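Chitin oligosaccharide binding protein NagB2 from Paenibacillus sp. probably binds chitin oligosaccharides outside the cell, as a bacterial extracellular solute-binding protein. Local coordinates of one contact, PDB 7EHQ (chain A, 1.70 Å), residues L34-V39 and F66-V71, beside the matching contact of the related chitin oligosaccahride binding protein NagB1 from Paenibacillus sp., PDB 7EHP (chain B, 2.01 Å), residues L5-V10 and V37-V42. Structure 2 is superposed on structure 1 by the backbone atoms of these residues (RMSD 0.26 Å); each is numbered along its deposited sequence.

Structure 1 (7EHQ); sequences LRHINV and FKLDGV.
Arg35 and Asp69 lie side by side on parallel strands 30-36 and 64-70, which helix 44-60 connects into a beta-alpha-beta unit of the solute-binding-protein fold. Bent at chi2 (76°) and chi3, the arginine brings NE within 2.9 Å of Asp69 OD2 in a salt bridge, from above the carboxylate plane; NH2 bonds that oxygen weakly. Arg35 CD rests on Val71 CG2 (3.6 Å). On the face carrying His36, Leu34 and Leu68, the His36 ring covers Gly70 CA, 3.6 Å from its centroid (CH-pi); Leu34 CD1 touches Leu68 CD1 (4.1 Å) and also Phe66 CD2 (4.4 Å). Ile37 CG2 meets Val71 O at 3.4 Å. Asn38 N donates in-plane to His36 ND1, helping to fix the ring's rotation. Glu84 and Asn76 hold the guanidinium, Lys80 pairs with Asp69, and a bound N-acetylglucosamine lies about 4 Å from Ile37's side chain.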
# COMPACT_ATOMS: atom_id res chain seq x y z
N LEU A 34 1.53 9.95 -19.00
CA LEU A 34 2.10 9.27 -17.84
C LEU A 34 1.13 9.45 -16.69
O LEU A 34 1.10 10.53 -16.07
CB LEU A 34 3.48 9.83 -17.47
CG LEU A 34 4.47 8.98 -16.64
CD1 LEU A 34 5.83 9.71 -16.60
CD2 LEU A 34 3.98 8.66 -15.24
N ARG A 35 0.38 8.39 -16.37
CA ARG A 35 -0.59 8.41 -15.27
C ARG A 35 0.12 8.13 -13.96
O ARG A 35 0.76 7.08 -13.81
CB ARG A 35 -1.66 7.35 -15.51
CG ARG A 35 -2.58 7.09 -14.31
CD ARG A 35 -3.62 8.22 -14.12
NE ARG A 35 -4.24 8.63 -15.38
CZ ARG A 35 -5.09 7.88 -16.07
NH1 ARG A 35 -5.45 6.69 -15.62
NH2 ARG A 35 -5.59 8.35 -17.23
N HIS A 36 -0.01 9.02 -12.99
CA HIS A 36 0.58 8.81 -11.67
C HIS A 36 -0.44 9.19 -10.61
O HIS A 36 -1.46 9.81 -10.89
CB HIS A 36 1.89 9.61 -11.50
CG HIS A 36 1.69 11.09 -11.45
ND1 HIS A 36 1.31 11.75 -10.30
CD2 HIS A 36 1.75 12.03 -12.42
CE1 HIS A 36 1.17 13.04 -10.56
NE2 HIS A 36 1.43 13.24 -11.83
N ILE A 37 -0.14 8.82 -9.36
CA ILE A 37 -1.02 9.10 -8.24
C ILE A 37 -0.35 9.98 -7.19
O ILE A 37 -0.75 10.00 -6.05
CB ILE A 37 -1.56 7.79 -7.62
CG1 ILE A 37 -0.40 6.88 -7.16
CG2 ILE A 37 -2.43 7.06 -8.63
CD1 ILE A 37 -0.87 5.72 -6.19
N ASN A 38 0.67 10.74 -7.60
CA ASN A 38 1.44 11.58 -6.67
C ASN A 38 0.85 12.99 -6.62
O ASN A 38 1.53 13.96 -6.92
CB ASN A 38 2.90 11.62 -7.07
CG ASN A 38 3.52 10.23 -7.06
OD1 ASN A 38 3.20 9.41 -6.20
ND2 ASN A 38 4.37 9.96 -8.02
N VAL A 39 -0.40 13.08 -6.19
CA VAL A 39 -1.14 14.34 -6.30
C VAL A 39 -1.25 15.09 -4.98
O VAL A 39 -1.40 16.31 -4.97
CB VAL A 39 -2.54 14.09 -6.88
CG1 VAL A 39 -2.41 13.65 -8.30
CG2 VAL A 39 -3.26 13.01 -6.06
N PHE A 66 6.33 13.81 -22.48
CA PHE A 66 5.48 13.11 -21.52
C PHE A 66 4.46 14.08 -20.95
O PHE A 66 4.81 15.17 -20.50
CB PHE A 66 6.32 12.49 -20.40
CG PHE A 66 7.30 11.45 -20.87
CD1 PHE A 66 8.51 11.84 -21.43
CD2 PHE A 66 7.00 10.10 -20.83
CE1 PHE A 66 9.41 10.91 -21.88
CE2 PHE A 66 7.88 9.16 -21.30
CZ PHE A 66 9.11 9.56 -21.82
N LYS A 67 3.19 13.69 -20.98
CA LYS A 67 2.11 14.49 -20.41
C LYS A 67 1.71 13.82 -19.09
O LYS A 67 1.05 12.79 -19.10
CB LYS A 67 0.93 14.55 -21.37
CG LYS A 67 -0.06 15.67 -21.07
CD LYS A 67 0.37 16.98 -21.73
CE LYS A 67 -0.78 17.97 -21.79
NZ LYS A 67 -1.42 18.18 -20.46
N LEU A 68 2.12 14.41 -17.97
CA LEU A 68 1.77 13.83 -16.67
C LEU A 68 0.30 14.07 -16.36
O LEU A 68 -0.23 15.18 -16.52
CB LEU A 68 2.64 14.41 -15.56
CG LEU A 68 4.01 13.76 -15.28
CD1 LEU A 68 4.85 13.67 -16.53
CD2 LEU A 68 4.75 14.54 -14.19
N ASP A 69 -0.37 13.01 -15.90
CA ASP A 69 -1.79 13.03 -15.55
C ASP A 69 -1.92 12.49 -14.13
O ASP A 69 -1.97 11.26 -13.92
CB ASP A 69 -2.61 12.20 -16.53
CG ASP A 69 -4.09 12.24 -16.23
OD1 ASP A 69 -4.61 13.31 -15.83
OD2 ASP A 69 -4.75 11.23 -16.43
N GLY A 70 -1.96 13.39 -13.15
CA GLY A 70 -2.06 12.99 -11.76
C GLY A 70 -3.50 12.80 -11.33
O GLY A 70 -4.35 13.68 -11.55
N VAL A 71 -3.77 11.66 -10.69
CA VAL A 71 -5.12 11.25 -10.33
C VAL A 71 -5.08 10.69 -8.91
O VAL A 71 -4.09 10.06 -8.52
CB VAL A 71 -5.61 10.19 -11.35
CG1 VAL A 71 -6.88 9.50 -10.89
CG2 VAL A 71 -5.73 10.80 -12.79

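Structure 2 (7EHP); sequences LRHTQV and VELEGV.
Side by side, Arg6 and Glu40 join the two strands by a salt bridge. The arginine, bent at chi2 (81°) and chi3, sets NE 2.9 Å and NH2 2.7 Å from Glu40 OE2, so two nitrogens grip one oxygen from the same face of the carboxylate plane. Arg6 CD rests on Val42 CG2 (3.6 Å). On the face carrying His7, Leu5 and Leu39, the His7 ring covers Gly41 CA, 3.5 Å from its centroid (CH-pi); Leu5 CB touches Leu39 CD2 (3.7 Å) and also Val37 CG1 (4.2 Å). Thr8 CG2 meets Val42 O at 3.4 Å. Gln9 N donates in-plane to His7 ND1, helping to fix the ring's rotation. Glu55 and Asn47 hold the guanidinium, Asp66 OD2 is hydrogen-bonded to Thr8 OG1, and a bound N-acetylglucosamine, about 5 Å from Thr8's side chain, touches Gln9 of the glycan pocket.

How the two compare
The parallel strand pairing is common to both: His36(A) N bonds to Asp69(A) O as His7(B) N does to Glu40(B) O, and Leu34(A), Arg35(A), His36(A), Val39(A) and Val71(A) keep their places within the error, as do their counterparts. The charged pair survives the exchange of Asp69(A) for Glu40(B). The longer acid starts out alike, its CG 0.7 Å from that of Asp69(A) after superposition, but its CD falls 0.9 Å apart from the aspartate's OD2, and the carboxylate is thus carried one bond farther; OE1 of Glu40(B) has no counterpart in Asp69(A). The arginine stays put, and the salt bridge is kept, through OD2 of Asp69(A) or OE2 of Glu40(B).

At Ile37(A), replaced by Thr8(B), CG2 of both side chains coincides (0.2 Å apart) and keeps its touch on the carbonyl oxygen of Val71(A) or Val42(B). The hydroxyl OG1 of Thr8(B) takes the place of the isoleucine's CG1, 0.5 Å apart, and CD1 goes, so a polar group stands where an apolar branch begins. Beside it, Asn38(A) gives way to Gln9(B), whose longer chain adds OE1 and NE2 beyond a CG matching that of Asn38(A).

At the start of the second strand the phenyl ring of Phe66(A) shrinks to Val37(B). CG2 of the valine lies 1.0 Å apart from CG of Phe66(A), while CD2, CE1, CE2 and CZ go and CG1 of Val37(B) is new; the leucine neighbours Leu34(A) and Leu68(A), or Leu5(B) and Leu39(B), are still touched. The models also differ in the turn of that second leucine: chi2 is 54° in Leu68(A) and 174° in Leu39(B).

Structure 2 (7EHP)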
# COMPACT_ATOMS: atom_id res chain seq x y z
N LEU B 5 1.42 9.69 -18.98
CA LEU B 5 2.03 9.05 -17.82
C LEU B 5 1.09 9.28 -16.65
O LEU B 5 1.09 10.37 -16.06
CB LEU B 5 3.43 9.61 -17.53
CG LEU B 5 4.36 8.70 -16.70
CD1 LEU B 5 5.81 9.20 -16.69
CD2 LEU B 5 3.88 8.49 -15.28
N ARG B 6 0.30 8.27 -16.30
CA ARG B 6 -0.67 8.38 -15.22
C ARG B 6 -0.02 8.01 -13.89
O ARG B 6 0.55 6.92 -13.74
CB ARG B 6 -1.87 7.47 -15.49
CG ARG B 6 -2.76 7.23 -14.26
CD ARG B 6 -3.72 8.38 -14.03
NE ARG B 6 -4.45 8.77 -15.23
CZ ARG B 6 -5.44 8.09 -15.80
NH1 ARG B 6 -5.88 6.94 -15.29
NH2 ARG B 6 -6.01 8.56 -16.90
N HIS B 7 -0.10 8.91 -12.92
CA HIS B 7 0.47 8.69 -11.60
C HIS B 7 -0.52 9.15 -10.55
O HIS B 7 -1.49 9.86 -10.83
CB HIS B 7 1.79 9.45 -11.45
CG HIS B 7 1.59 10.93 -11.43
ND1 HIS B 7 1.30 11.63 -10.28
CD2 HIS B 7 1.56 11.84 -12.44
CE1 HIS B 7 1.13 12.90 -10.57
NE2 HIS B 7 1.29 13.06 -11.87
N THR B 8 -0.25 8.79 -9.29
CA THR B 8 -1.14 9.16 -8.19
C THR B 8 -0.48 10.11 -7.21
O THR B 8 -0.99 10.28 -6.09
CB THR B 8 -1.63 7.91 -7.46
OG1 THR B 8 -0.51 7.23 -6.88
CG2 THR B 8 -2.33 6.96 -8.43
N GLN B 9 0.64 10.73 -7.58
CA GLN B 9 1.39 11.57 -6.64
C GLN B 9 0.82 12.99 -6.67
O GLN B 9 1.41 13.93 -7.21
CB GLN B 9 2.88 11.55 -6.96
CG GLN B 9 3.54 10.16 -6.98
CD GLN B 9 3.10 9.28 -5.81
OE1 GLN B 9 3.18 9.68 -4.64
NE2 GLN B 9 2.63 8.08 -6.12
N VAL B 10 -0.36 13.15 -6.08
CA VAL B 10 -1.11 14.39 -6.26
C VAL B 10 -1.11 15.29 -5.03
O VAL B 10 -1.39 16.49 -5.16
CB VAL B 10 -2.57 14.11 -6.69
CG1 VAL B 10 -2.58 13.39 -8.03
CG2 VAL B 10 -3.32 13.31 -5.58
N VAL B 37 6.11 14.33 -22.94
CA VAL B 37 5.52 13.50 -21.89
C VAL B 37 4.50 14.33 -21.14
O VAL B 37 4.76 15.48 -20.76
CB VAL B 37 6.59 12.94 -20.93
CG1 VAL B 37 5.91 12.23 -19.73
CG2 VAL B 37 7.53 11.98 -21.68
N GLU B 38 3.33 13.76 -20.92
CA GLU B 38 2.18 14.49 -20.40
C GLU B 38 1.78 13.76 -19.11
O GLU B 38 1.11 12.73 -19.12
CB GLU B 38 1.11 14.52 -21.55
CG GLU B 38 -0.38 14.84 -21.35
CD GLU B 38 -0.69 16.29 -21.00
OE1 GLU B 38 -1.74 16.51 -20.35
OE2 GLU B 38 0.09 17.21 -21.35
N LEU B 39 2.29 14.27 -17.99
CA LEU B 39 1.96 13.71 -16.68
C LEU B 39 0.51 14.04 -16.33
O LEU B 39 0.06 15.17 -16.56
CB LEU B 39 2.88 14.29 -15.62
CG LEU B 39 4.33 13.82 -15.55
CD1 LEU B 39 5.06 14.64 -14.52
CD2 LEU B 39 4.39 12.34 -15.17
N GLU B 40 -0.20 13.06 -15.79
CA GLU B 40 -1.57 13.26 -15.31
C GLU B 40 -1.68 12.60 -13.95
O GLU B 40 -1.55 11.37 -13.83
CB GLU B 40 -2.61 12.68 -16.28
CG GLU B 40 -4.06 12.80 -15.74
CD GLU B 40 -5.10 12.07 -16.56
OE1 GLU B 40 -6.21 12.61 -16.70
OE2 GLU B 40 -4.82 10.95 -17.07
N GLY B 41 -1.90 13.40 -12.91
CA GLY B 41 -2.06 12.88 -11.57
C GLY B 41 -3.53 12.69 -11.23
O GLY B 41 -4.34 13.59 -11.41
N VAL B 42 -3.86 11.50 -10.75
CA VAL B 42 -5.21 11.16 -10.35
C VAL B 42 -5.12 10.55 -8.96
O VAL B 42 -4.26 9.69 -8.71
CB VAL B 42 -5.87 10.18 -11.35
CG1 VAL B 42 -7.24 9.72 -10.85
CG2 VAL B 42 -5.98 10.83 -12.74